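Local atomic coordinates of putative dioxygenase (1H-3-hydroxy-4-oxoquinaldine 2,4-dioxygenase) (Mycobacteroides abscessus subsp. abscessus, PDB entry 6RA3), a protein that catalyses ring cleavage of the Pseudomonas quinolone signal (PQS) with dioxygen, forming N-octanoylanthranilate and carbon monoxide. Residues Gly98-Leu103 with Leu120-Thr125; Arg199-Leu204 with Asp227-Arg232; Ile210-Ser215 with Gly220-Leu225. All coordinates share one frame; numbering follows the deposited sequence.

In the fold
After strand 90-95 the chain enters helix 99-109, returns along strand 116-120, and in the following loop closes contact 1, inside the alpha/beta hydrolase core. That loop is complete before helix 197-202 opens contact 2. The chain then runs through strand 209-214 into helix 221-232, whose first turn packs back on the strand in contact 3. The same helix reaches helix 197-202 farther on, so contact 3 is nested inside the loop closed by contact 2. The three sites adjoin: Met-124 of the first touches Met-201 of the second, and a probable hydrogen bond joins the backbone N of Met-124 to Tyr-222 of the third.

Contact 1 of 3, residues Gly98-Leu103 with Leu120-Thr125; sequences GGWAAL and LDLIMT
The indole of Trp-100 meets Leu-122 through the pyrrole part of its ring: Leu-122 CD1 comes in obliquely, 3.7 Å from Trp-100 NE1, a van der Waals approach. Elsewhere on the indole, the ring of the substrate-binding His-97 lies with its plane almost parallel, and Tyr-191 makes an edge-to-face pair. The contact lies just behind the sharp turn between strand 90-95 and helix 99-109, which corresponds to the nucleophile elbow of the alpha/beta hydrolase fold; His-97 occupies that turn. The facing loop leaves the end of strand 116-120. Early in the helix, Ala-102 N bonds to Gly-98 O at 3.0 Å and Leu-103 N to Gly-99 O at 2.9 Å. Leu-122 reaches both the indole and the backbone of Gly-99. Its CG is anti to the backbone N (chi1 172°), which sends the fork across the gap at about a right angle to the Trp-100 side chain. All three touching residues are buried. The preceding Asp-121 turns elsewhere: its OD1 is hydrogen-bonded to ND1 of His-246, the proton donor/acceptor of the active site, and its OD2 to the backbone N of Ser-215, consistent with the loop helping to orient the active-site histidine. The two methyls of Leu-122 divide the work: while CD1 goes to the indole, Leu-122 CD2 stops 4.1 Å from Gly-99 CA, where no side chain intervenes.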
ATOM      1  N   GLY A  98      21.529  12.176  -0.710  1.00 36.02           N
ATOM      2  CA  GLY A  98      20.949  12.022  -2.037  1.00 36.47           C
ATOM      3  C   GLY A  98      21.403  13.103  -3.006  1.00 32.19           C
ATOM      4  O   GLY A  98      21.406  12.878  -4.228  1.00 30.25           O
ATOM      5  N   GLY A  99      21.829  14.267  -2.479  1.00 40.51           N
ATOM      6  CA  GLY A  99      22.406  15.310  -3.327  1.00 34.08           C
ATOM      7  C   GLY A  99      23.486  14.798  -4.253  1.00 35.03           C
ATOM      8  O   GLY A  99      23.626  15.272  -5.387  1.00 30.61           O
ATOM      9  N   TRP A 100      24.264  13.809  -3.797  1.00 28.94           N
ATOM     10  CA  TRP A 100      25.336  13.317  -4.641  1.00 26.58           C
ATOM     11  C   TRP A 100      24.798  12.694  -5.906  1.00 32.99           C
ATOM     12  O   TRP A 100      25.388  12.864  -6.975  1.00 28.69           O
ATOM     13  CB  TRP A 100      26.210  12.302  -3.895  1.00 35.54           C
ATOM     14  CG  TRP A 100      26.966  12.835  -2.743  1.00 36.24           C
ATOM     15  CD1 TRP A 100      26.597  12.797  -1.429  1.00 36.10           C
ATOM     16  CD2 TRP A 100      28.256  13.472  -2.781  1.00 39.65           C
ATOM     17  NE1 TRP A 100      27.576  13.375  -0.646  1.00 36.41           N
ATOM     18  CE2 TRP A 100      28.595  13.809  -1.451  1.00 39.95           C
ATOM     19  CE3 TRP A 100      29.154  13.790  -3.808  1.00 39.73           C
ATOM     20  CZ2 TRP A 100      29.803  14.447  -1.117  1.00 41.69           C
ATOM     21  CZ3 TRP A 100      30.362  14.424  -3.464  1.00 38.79           C
ATOM     22  CH2 TRP A 100      30.655  14.742  -2.132  1.00 35.66           C
ATOM     23  N   ALA A 101      23.705  11.911  -5.800  1.00 32.46           N
ATOM     24  CA  ALA A 101      23.100  11.317  -6.986  1.00 36.30           C
ATOM     25  C   ALA A 101      22.443  12.379  -7.851  1.00 28.49           C
ATOM     26  O   ALA A 101      22.531  12.328  -9.084  1.00 31.28           O
ATOM     27  CB  ALA A 101      22.079  10.262  -6.572  1.00 34.91           C
ATOM     28  N   ALA A 102      21.781  13.344  -7.215  1.00 30.37           N
ATOM     29  CA  ALA A 102      21.172  14.453  -7.963  1.00 38.36           C
ATOM     30  C   ALA A 102      22.198  15.170  -8.842  1.00 42.64           C
ATOM     31  O   ALA A 102      21.917  15.495 -10.001  1.00 35.69           O
ATOM     32  CB  ALA A 102      20.521  15.440  -6.991  1.00 39.56           C
ATOM     33  N   LEU A 103      23.411  15.402  -8.319  1.00 45.07           N
ATOM     34  CA  LEU A 103      24.435  16.072  -9.125  1.00 45.76           C
ATOM     35  C   LEU A 103      24.978  15.149 -10.210  1.00 42.30           C
ATOM     36  O   LEU A 103      25.258  15.589 -11.332  1.00 40.91           O
ATOM     37  CB  LEU A 103      25.543  16.580  -8.207  1.00 42.10           C
ATOM     38  CG  LEU A 103      24.993  17.575  -7.179  1.00 47.47           C
ATOM     39  CD1 LEU A 103      25.965  17.866  -6.064  1.00 46.10           C
ATOM     40  CD2 LEU A 103      24.622  18.871  -7.897  1.00 52.12           C
ATOM     41  N   LEU A 120      19.019  19.678  -0.058  1.00 42.37           N
ATOM     42  CA  LEU A 120      18.617  19.959   1.316  1.00 48.14           C
ATOM     43  C   LEU A 120      19.685  19.403   2.259  1.00 53.70           C
ATOM     44  O   LEU A 120      19.899  18.184   2.306  1.00 44.15           O
ATOM     45  CB  LEU A 120      17.258  19.333   1.626  1.00 57.07           C
ATOM     46  CG  LEU A 120      15.940  19.985   1.189  1.00 50.83           C
ATOM     47  CD1 LEU A 120      16.037  20.695  -0.138  1.00 44.45           C
ATOM     48  CD2 LEU A 120      14.873  18.907   1.148  1.00 47.09           C
ATOM     49  N   ASP A 121      20.365  20.306   2.982  1.00 54.13           N
ATOM     50  CA  ASP A 121      21.171  19.990   4.175  1.00 48.71           C
ATOM     51  C   ASP A 121      22.290  18.986   3.892  1.00 46.85           C
ATOM     52  O   ASP A 121      22.444  17.994   4.602  1.00 50.97           O
ATOM     53  CB  ASP A 121      20.268  19.492   5.301  1.00 48.24           C
ATOM     54  CG  ASP A 121      20.642  20.074   6.660  1.00 51.59           C
ATOM     55  OD1 ASP A 121      21.626  19.608   7.280  1.00 48.18           O
ATOM     56  OD2 ASP A 121      19.944  21.009   7.111  1.00 52.07           O
ATOM     57  N   LEU A 122      23.085  19.260   2.855  1.00 44.99           N
ATOM     58  CA  LEU A 122      24.237  18.443   2.471  1.00 49.58           C
ATOM     59  C   LEU A 122      25.531  19.161   2.861  1.00 55.03           C
ATOM     60  O   LEU A 122      25.736  20.319   2.486  1.00 41.11           O
ATOM     61  CB  LEU A 122      24.213  18.161   0.964  1.00 41.78           C
ATOM     62  CG  LEU A 122      25.428  17.480   0.330  1.00 48.76           C
ATOM     63  CD1 LEU A 122      25.723  16.111   0.976  1.00 47.86           C
ATOM     64  CD2 LEU A 122      25.234  17.340  -1.163  1.00 45.07           C
ATOM     65  N   ILE A 123      26.397  18.473   3.617  1.00 52.82           N
ATOM     66  CA  ILE A 123      27.645  19.067   4.111  1.00 41.46           C
ATOM     67  C   ILE A 123      28.492  19.516   2.925  1.00 46.04           C
ATOM     68  O   ILE A 123      28.922  18.701   2.099  1.00 40.40           O
ATOM     69  CB  ILE A 123      28.386  18.059   5.014  1.00 48.58           C
ATOM     70  CG1 ILE A 123      27.621  17.829   6.321  1.00 47.50           C
ATOM     71  CG2 ILE A 123      29.803  18.501   5.340  1.00 51.19           C
ATOM     72  CD1 ILE A 123      27.441  19.068   7.176  1.00 47.99           C
ATOM     73  N   MET A 124      28.729  20.830   2.823  1.00 46.66           N
ATOM     74  CA  MET A 124      29.410  21.366   1.652  1.00 49.50           C
ATOM     75  C   MET A 124      30.920  21.487   1.848  1.00 49.22           C
ATOM     76  O   MET A 124      31.659  21.581   0.857  1.00 46.95           O
ATOM     77  CB  MET A 124      28.803  22.727   1.289  1.00 51.30           C
ATOM     78  CG  MET A 124      27.399  22.625   0.655  1.00 44.46           C
ATOM     79  SD  MET A 124      27.457  21.943  -1.024  1.00 47.65           S
ATOM     80  CE  MET A 124      25.702  21.560  -1.229  1.00 46.50           C
ATOM     81  N   THR A 125      31.388  21.472   3.095  1.00 53.57           N
ATOM     82  CA  THR A 125      32.812  21.367   3.410  1.00 51.35           C
ATOM     83  C   THR A 125      33.335  19.970   3.068  1.00 52.03           C
ATOM     84  O   THR A 125      32.560  19.068   2.737  1.00 43.85           O
ATOM     85  CB  THR A 125      33.037  21.646   4.898  1.00 49.75           C
ATOM     86  OG1 THR A 125      32.305  20.695   5.685  1.00 45.77           O
ATOM     87  CG2 THR A 125      32.585  23.042   5.282  1.00 47.40           C
TER

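Contact 2 of 3, residues Arg199-Leu204 with Asp227-Arg232; sequences RRMEAL and DDFAAR
A salt-bridge network of Glu-202, Arg-232 and Asp-228 ties the end of helix 197-202 to the last turn of helix 221-232, beside a Met-aromatic contact. The link across the gap is long: Glu-202 OE1 stands 3.4 Å from Arg-232 NH1, at the edge of the guanidinium and near its plane. Glu-202 OE2 is at much the same range, 3.5 Å from Arg-232 NH1, and the two flat groups are steeply crossed, not coplanar. On its own helix Arg-232 is held by Asp-228, one turn earlier, whose OD1 accepts from NE at 3.0 Å with a bend in the bond and a tilt out of the guanidinium plane. The arginine sits between two carboxylates, and all three charged residues are exposed, while the Phe-229 ring is buried. These helices come before and after strand 209-214 of the alpha/beta hydrolase sheet, and Phe-229 also meets Phe-236, on the neighbouring strand 236-240, edge to face. With CG roughly anti to the backbone N (chi1 -158°) the ring extends toward helix 197-202. Glu-202 passes along its rim: CG lies 3.5 Å from Phe-229 CE1, near the ring plane, and OE2 approaches the same edge in plane, where the C-H dipoles would favour an oxygen. The carboxylate stands almost upright to the ring, the planes 88° apart. Met-201 CB touches Phe-229 CZ at 4.2 Å, while Met-201 SD lies 5.4 Å from the ring centroid, 55° off the normal.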
ATOM      1  N   ARG A 199      33.237  21.014  -4.731  1.00 53.89           N
ATOM      2  CA  ARG A 199      34.203  20.615  -5.744  1.00 57.79           C
ATOM      3  C   ARG A 199      33.552  19.709  -6.780  1.00 54.28           C
ATOM      4  O   ARG A 199      33.828  19.826  -7.985  1.00 47.93           O
ATOM      5  CB  ARG A 199      35.412  19.945  -5.081  1.00 60.72           C
ATOM      6  CG  ARG A 199      36.335  20.954  -4.382  1.00 63.66           C
ATOM      7  CD  ARG A 199      37.494  20.294  -3.641  1.00 75.86           C
ATOM      8  NE  ARG A 199      38.440  19.623  -4.539  1.00 86.28           N
ATOM      9  CZ  ARG A 199      39.325  20.250  -5.318  1.00 92.17           C
ATOM     10  NH1 ARG A 199      39.387  21.578  -5.332  1.00 99.45           N
ATOM     11  NH2 ARG A 199      40.142  19.549  -6.097  1.00 96.05           N
ATOM     12  N   ARG A 200      32.660  18.813  -6.343  1.00 54.52           N
ATOM     13  CA  ARG A 200      31.908  18.033  -7.322  1.00 48.23           C
ATOM     14  C   ARG A 200      31.141  18.966  -8.264  1.00 44.48           C
ATOM     15  O   ARG A 200      31.160  18.777  -9.489  1.00 40.14           O
ATOM     16  CB  ARG A 200      30.967  17.040  -6.619  1.00 42.64           C
ATOM     17  CG  ARG A 200      30.544  15.848  -7.512  1.00 42.36           C
ATOM     18  CD  ARG A 200      29.437  16.193  -8.534  1.00 41.12           C
ATOM     19  NE  ARG A 200      29.254  15.134  -9.535  1.00 38.78           N
ATOM     20  CZ  ARG A 200      29.759  15.153 -10.767  1.00 44.32           C
ATOM     21  NH1 ARG A 200      30.467  16.195 -11.188  1.00 39.19           N
ATOM     22  NH2 ARG A 200      29.555  14.123 -11.583  1.00 44.51           N
ATOM     23  N   MET A 201      30.503  20.008  -7.714  1.00 40.72           N
ATOM     24  CA  MET A 201      29.730  20.944  -8.547  1.00 49.83           C
ATOM     25  C   MET A 201      30.605  21.684  -9.560  1.00 53.82           C
ATOM     26  O   MET A 201      30.193  21.891 -10.714  1.00 44.18           O
ATOM     27  CB  MET A 201      29.000  21.956  -7.673  1.00 48.67           C
ATOM     28  CG  MET A 201      27.927  21.340  -6.807  1.00 47.43           C
ATOM     29  SD  MET A 201      26.939  22.565  -5.995  1.00 48.49           S
ATOM     30  CE  MET A 201      27.201  22.399  -4.248  1.00 42.08           C
ATOM     31  N   GLU A 202      31.803  22.125  -9.138  1.00 53.38           N
ATOM     32  CA  GLU A 202      32.693  22.833 -10.053  1.00 47.81           C
ATOM     33  C   GLU A 202      33.199  21.924 -11.163  1.00 51.48           C
ATOM     34  O   GLU A 202      33.613  22.420 -12.221  1.00 47.92           O
ATOM     35  CB  GLU A 202      33.873  23.446  -9.295  1.00 50.09           C
ATOM     36  CG  GLU A 202      33.477  24.392  -8.151  1.00 55.07           C
ATOM     37  CD  GLU A 202      34.687  25.057  -7.481  1.00 64.73           C
ATOM     38  OE1 GLU A 202      35.285  25.964  -8.096  1.00 77.36           O
ATOM     39  OE2 GLU A 202      35.039  24.675  -6.339  1.00 66.30           O
ATOM     40  N   ALA A 203      33.158  20.609 -10.961  1.00 47.99           N
ATOM     41  CA  ALA A 203      33.538  19.676 -12.010  1.00 45.77           C
ATOM     42  C   ALA A 203      32.428  19.434 -13.033  1.00 47.27           C
ATOM     43  O   ALA A 203      32.643  18.672 -13.986  1.00 45.25           O
ATOM     44  CB  ALA A 203      33.963  18.354 -11.379  1.00 45.37           C
ATOM     45  N   LEU A 204      31.256  20.056 -12.877  1.00 54.67           N
ATOM     46  CA  LEU A 204      30.155  19.830 -13.813  1.00 46.25           C
ATOM     47  C   LEU A 204      30.475  20.439 -15.165  1.00 46.10           C
ATOM     48  O   LEU A 204      30.837  21.618 -15.250  1.00 53.38           O
ATOM     49  CB  LEU A 204      28.859  20.433 -13.266  1.00 50.01           C
ATOM     50  CG  LEU A 204      28.211  19.683 -12.102  1.00 53.15           C
ATOM     51  CD1 LEU A 204      27.192  20.557 -11.400  1.00 44.15           C
ATOM     52  CD2 LEU A 204      27.593  18.364 -12.589  1.00 47.33           C
ATOM     53  N   ASP A 227      28.388  32.117   0.277  1.00 55.78           N
ATOM     54  CA  ASP A 227      28.588  33.439  -0.326  1.00 54.81           C
ATOM     55  C   ASP A 227      29.750  33.413  -1.295  1.00 53.78           C
ATOM     56  O   ASP A 227      29.643  33.846  -2.446  1.00 47.34           O
ATOM     57  CB  ASP A 227      28.862  34.481   0.761  1.00 62.96           C
ATOM     58  CG  ASP A 227      27.691  34.681   1.682  1.00 64.49           C
ATOM     59  OD1 ASP A 227      26.555  34.575   1.173  1.00 71.62           O
ATOM     60  OD2 ASP A 227      27.887  34.950   2.894  1.00 54.75           O
ATOM     61  N   ASP A 228      30.885  32.915  -0.803  1.00 54.27           N
ATOM     62  CA  ASP A 228      32.095  32.766  -1.593  1.00 54.92           C
ATOM     63  C   ASP A 228      31.834  31.927  -2.831  1.00 54.43           C
ATOM     64  O   ASP A 228      32.213  32.300  -3.948  1.00 52.30           O
ATOM     65  CB  ASP A 228      33.161  32.125  -0.695  1.00 60.91           C
ATOM     66  CG  ASP A 228      34.557  32.213  -1.262  1.00 63.32           C
ATOM     67  OD1 ASP A 228      34.765  31.881  -2.458  1.00 75.93           O
ATOM     68  OD2 ASP A 228      35.457  32.604  -0.478  1.00 72.46           O
ATOM     69  N   PHE A 229      31.186  30.773  -2.650  1.00 58.81           N
ATOM     70  CA  PHE A 229      30.863  29.929  -3.794  1.00 55.81           C
ATOM     71  C   PHE A 229      29.852  30.625  -4.702  1.00 46.03           C
ATOM     72  O   PHE A 229      29.997  30.615  -5.929  1.00 42.20           O
ATOM     73  CB  PHE A 229      30.340  28.571  -3.301  1.00 52.59           C
ATOM     74  CG  PHE A 229      30.464  27.479  -4.319  1.00 53.59           C
ATOM     75  CD1 PHE A 229      31.677  26.843  -4.531  1.00 55.23           C
ATOM     76  CD2 PHE A 229      29.371  27.099  -5.081  1.00 54.56           C
ATOM     77  CE1 PHE A 229      31.806  25.850  -5.485  1.00 57.06           C
ATOM     78  CE2 PHE A 229      29.484  26.112  -6.029  1.00 53.43           C
ATOM     79  CZ  PHE A 229      30.708  25.479  -6.236  1.00 60.97           C
ATOM     80  N   ALA A 230      28.854  31.284  -4.107  1.00 40.45           N
ATOM     81  CA  ALA A 230      27.822  31.953  -4.899  1.00 49.87           C
ATOM     82  C   ALA A 230      28.382  33.148  -5.666  1.00 51.62           C
ATOM     83  O   ALA A 230      27.931  33.431  -6.783  1.00 46.43           O
ATOM     84  CB  ALA A 230      26.669  32.394  -3.994  1.00 48.66           C
ATOM     85  N   ALA A 231      29.365  33.855  -5.085  1.00 53.34           N
ATOM     86  CA  ALA A 231      30.014  34.964  -5.784  1.00 46.74           C
ATOM     87  C   ALA A 231      30.848  34.495  -6.971  1.00 47.39           C
ATOM     88  O   ALA A 231      30.939  35.211  -7.974  1.00 47.93           O
ATOM     89  CB  ALA A 231      30.874  35.746  -4.807  1.00 43.89           C
ATOM     90  N   ARG A 232      31.454  33.304  -6.886  1.00 46.59           N
ATOM     91  CA  ARG A 232      32.262  32.774  -7.986  1.00 52.10           C
ATOM     92  C   ARG A 232      31.412  32.250  -9.134  1.00 54.80           C
ATOM     93  O   ARG A 232      31.867  32.228 -10.285  1.00 53.33           O
ATOM     94  CB  ARG A 232      33.146  31.623  -7.497  1.00 59.01           C
ATOM     95  CG  ARG A 232      34.450  31.992  -6.819  1.00 62.45           C
ATOM     96  CD  ARG A 232      35.178  30.710  -6.364  1.00 75.47           C
ATOM     97  NE  ARG A 232      34.748  30.257  -5.030  1.00 83.33           N
ATOM     98  CZ  ARG A 232      34.833  29.002  -4.579  1.00 80.68           C
ATOM     99  NH1 ARG A 232      35.318  28.031  -5.355  1.00 77.11           N
ATOM    100  NH2 ARG A 232      34.412  28.711  -3.344  1.00 69.37           N
TER

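Contact 3 of 3, residues Ile210-Ser215 with Gly220-Leu225; sequences IRHVFS and GEYDAL
Both nitrogens of the His-212 imidazole are hydrogen-bonded, NE2 to the backbone N of Leu-122 and ND1 to NE2 of His-226, so its rotation is fixed, and the phenol of Tyr-222 comes to its edge: Tyr-222 OH lies 3.7 Å from His-212 CE1, near the imidazole plane. Tyr-222 OH probably accepts a hydrogen bond from Met-124 N. His-226 ND1 in turn binds Tyr-222 O, one turn back on the helix, and this chain of hydrogen bonds runs from loop to strand to helix. Tyr-222 also drives its ring edge at the face of Phe-214 in a T-shaped pair, centroids 5.5 Å apart and planes at 86°. Tyr-222 CE2 stands 4.2 Å above the centre of the Phe-214 ring. The two side chains slide past each other in opposite directions. The axes of strand 210-214 and helix 221-225 are antiparallel at 172°, 12.1 Å apart. They belong to the first strand and the helix of a beta-alpha-beta unit that ends in strand 236-240, at the edge of the alpha/beta hydrolase sheet. Phe-214 takes the crowded position between backbone N and carbonyl carbon (chi1 56°), which brings Phe-214 CD1 over a face of the His-212 ring, 3.1 Å above its plane and offset toward the rim. At the edge of its own ring, Phe-214 CE2 lies 4.4 Å from Asp-223 OD1, the oxygen that forms a salt bridge with Arg-240 NE on strand 236-240.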
ATOM      1  N   ILE A 210      21.828  25.521  -9.405  1.00 40.90           N
ATOM      2  CA  ILE A 210      21.842  24.683  -8.217  1.00 44.60           C
ATOM      3  C   ILE A 210      21.545  25.547  -7.009  1.00 38.69           C
ATOM      4  O   ILE A 210      22.071  26.657  -6.890  1.00 43.86           O
ATOM      5  CB  ILE A 210      23.193  23.956  -8.071  1.00 45.17           C
ATOM      6  CG1 ILE A 210      23.403  23.019  -9.256  1.00 44.69           C
ATOM      7  CG2 ILE A 210      23.253  23.240  -6.759  1.00 38.70           C
ATOM      8  CD1 ILE A 210      24.825  22.524  -9.428  1.00 61.81           C
ATOM      9  N   ARG A 211      20.707  25.042  -6.111  1.00 35.02           N
ATOM     10  CA  ARG A 211      20.375  25.743  -4.879  1.00 35.29           C
ATOM     11  C   ARG A 211      20.504  24.781  -3.712  1.00 49.35           C
ATOM     12  O   ARG A 211      19.874  23.716  -3.706  1.00 41.21           O
ATOM     13  CB  ARG A 211      18.963  26.352  -4.899  1.00 37.20           C
ATOM     14  CG  ARG A 211      18.616  27.085  -3.572  1.00 37.00           C
ATOM     15  CD  ARG A 211      17.440  28.102  -3.658  1.00 45.39           C
ATOM     16  NE  ARG A 211      17.425  28.874  -4.902  1.00 38.89           N
ATOM     17  CZ  ARG A 211      16.425  29.662  -5.295  1.00 42.41           C
ATOM     18  NH1 ARG A 211      15.329  29.814  -4.541  1.00 46.74           N
ATOM     19  NH2 ARG A 211      16.521  30.313  -6.449  1.00 36.40           N
ATOM     20  N   HIS A 212      21.303  25.165  -2.720  1.00 47.29           N
ATOM     21  CA  HIS A 212      21.390  24.439  -1.465  1.00 46.04           C
ATOM     22  C   HIS A 212      20.575  25.182  -0.422  1.00 43.40           C
ATOM     23  O   HIS A 212      20.734  26.394  -0.244  1.00 40.14           O
ATOM     24  CB  HIS A 212      22.848  24.285  -1.015  1.00 46.88           C
ATOM     25  CG  HIS A 212      23.012  23.504   0.247  1.00 52.30           C
ATOM     26  ND1 HIS A 212      24.069  23.701   1.108  1.00 56.49           N
ATOM     27  CD2 HIS A 212      22.261  22.519   0.795  1.00 50.53           C
ATOM     28  CE1 HIS A 212      23.959  22.880   2.137  1.00 57.63           C
ATOM     29  NE2 HIS A 212      22.866  22.157   1.974  1.00 58.49           N
ATOM     30  N   VAL A 213      19.666  24.461   0.218  1.00 41.33           N
ATOM     31  CA  VAL A 213      18.843  24.963   1.304  1.00 47.13           C
ATOM     32  C   VAL A 213      19.140  24.094   2.510  1.00 54.50           C
ATOM     33  O   VAL A 213      19.163  22.863   2.396  1.00 47.29           O
ATOM     34  CB  VAL A 213      17.344  24.907   0.953  1.00 58.86           C
ATOM     35  CG1 VAL A 213      16.526  25.379   2.106  1.00 47.50           C
ATOM     36  CG2 VAL A 213      17.048  25.734  -0.280  1.00 68.37           C
ATOM     37  N   PHE A 214      19.343  24.722   3.663  1.00 51.04           N
ATOM     38  CA  PHE A 214      19.833  23.988   4.818  1.00 49.93           C
ATOM     39  C   PHE A 214      19.480  24.756   6.075  1.00 48.40           C
ATOM     40  O   PHE A 214      19.125  25.932   6.028  1.00 52.15           O
ATOM     41  CB  PHE A 214      21.344  23.764   4.718  1.00 51.60           C
ATOM     42  CG  PHE A 214      22.138  25.039   4.556  1.00 50.78           C
ATOM     43  CD1 PHE A 214      22.549  25.462   3.297  1.00 50.92           C
ATOM     44  CD2 PHE A 214      22.472  25.809   5.664  1.00 49.84           C
ATOM     45  CE1 PHE A 214      23.295  26.635   3.145  1.00 51.37           C
ATOM     46  CE2 PHE A 214      23.214  26.982   5.522  1.00 49.73           C
ATOM     47  CZ  PHE A 214      23.625  27.394   4.260  1.00 50.37           C
ATOM     48  N   SER A 215      19.583  24.059   7.203  1.00 48.34           N
ATOM     49  CA  SER A 215      19.368  24.637   8.525  1.00 49.47           C
ATOM     50  C   SER A 215      20.453  24.294   9.523  1.00 51.42           C
ATOM     51  O   SER A 215      20.584  24.991  10.538  1.00 45.99           O
ATOM     52  CB  SER A 215      18.039  24.151   9.106  1.00 46.17           C
ATOM     53  OG  SER A 215      16.965  24.494   8.267  1.00 50.65           O
ATOM     54  N   GLY A 220      27.203  30.697  10.736  1.00 73.25           N
ATOM     55  CA  GLY A 220      28.545  30.126  10.804  1.00 69.09           C
ATOM     56  C   GLY A 220      29.431  30.616   9.641  1.00 61.11           C
ATOM     57  O   GLY A 220      28.957  31.254   8.703  1.00 55.58           O
ATOM     58  N   GLU A 221      30.734  30.335   9.688  1.00 54.48           N
ATOM     59  CA  GLU A 221      31.567  30.525   8.503  1.00 59.22           C
ATOM     60  C   GLU A 221      31.222  29.541   7.385  1.00 63.10           C
ATOM     61  O   GLU A 221      31.664  29.730   6.241  1.00 53.90           O
ATOM     62  CB  GLU A 221      33.041  30.395   8.900  1.00 68.72           C
ATOM     63  CG  GLU A 221      34.070  30.571   7.786  1.00 73.92           C
ATOM     64  CD  GLU A 221      34.343  32.036   7.424  1.00 90.58           C
ATOM     65  OE1 GLU A 221      34.119  32.917   8.286  1.00 94.79           O
ATOM     66  OE2 GLU A 221      34.792  32.302   6.281  1.00 75.65           O
ATOM     67  N   TYR A 222      30.459  28.487   7.694  1.00 69.02           N
ATOM     68  CA  TYR A 222      29.817  27.686   6.656  1.00 67.33           C
ATOM     69  C   TYR A 222      29.092  28.586   5.651  1.00 55.13           C
ATOM     70  O   TYR A 222      29.164  28.369   4.433  1.00 55.13           O
ATOM     71  CB  TYR A 222      28.849  26.693   7.324  1.00 67.29           C
ATOM     72  CG  TYR A 222      28.381  25.547   6.446  1.00 66.05           C
ATOM     73  CD1 TYR A 222      29.230  24.483   6.151  1.00 67.97           C
ATOM     74  CD2 TYR A 222      27.093  25.522   5.925  1.00 57.57           C
ATOM     75  CE1 TYR A 222      28.814  23.431   5.356  1.00 61.25           C
ATOM     76  CE2 TYR A 222      26.661  24.471   5.131  1.00 51.47           C
ATOM     77  CZ  TYR A 222      27.526  23.429   4.846  1.00 60.38           C
ATOM     78  OH  TYR A 222      27.130  22.373   4.054  1.00 59.09           O
ATOM     79  N   ASP A 223      28.406  29.618   6.155  1.00 49.34           N
ATOM     80  CA  ASP A 223      27.708  30.579   5.306  1.00 52.93           C
ATOM     81  C   ASP A 223      28.657  31.320   4.364  1.00 57.19           C
ATOM     82  O   ASP A 223      28.349  31.504   3.177  1.00 47.14           O
ATOM     83  CB  ASP A 223      26.963  31.564   6.194  1.00 50.27           C
ATOM     84  CG  ASP A 223      26.032  30.859   7.143  1.00 59.08           C
ATOM     85  OD1 ASP A 223      24.803  30.873   6.904  1.00 60.83           O
ATOM     86  OD2 ASP A 223      26.543  30.234   8.096  1.00 53.88           O
ATOM     87  N   ALA A 224      29.798  31.803   4.885  1.00 54.15           N
ATOM     88  CA  ALA A 224      30.707  32.577   4.042  1.00 49.93           C
ATOM     89  C   ALA A 224      31.279  31.719   2.934  1.00 50.80           C
ATOM     90  O   ALA A 224      31.585  32.225   1.844  1.00 47.48           O
ATOM     91  CB  ALA A 224      31.838  33.183   4.871  1.00 54.05           C
ATOM     92  N   LEU A 225      31.429  30.415   3.183  1.00 42.86           N
ATOM     93  CA  LEU A 225      31.851  29.526   2.110  1.00 49.35           C
ATOM     94  C   LEU A 225      30.820  29.521   0.977  1.00 51.03           C
ATOM     95  O   LEU A 225      31.185  29.439  -0.205  1.00 47.54           O
ATOM     96  CB  LEU A 225      32.073  28.124   2.679  1.00 48.02           C
ATOM     97  CG  LEU A 225      32.322  26.976   1.704  1.00 47.41           C
ATOM     98  CD1 LEU A 225      33.766  26.961   1.176  1.00 46.99           C
ATOM     99  CD2 LEU A 225      31.954  25.674   2.402  1.00 51.52           C
TER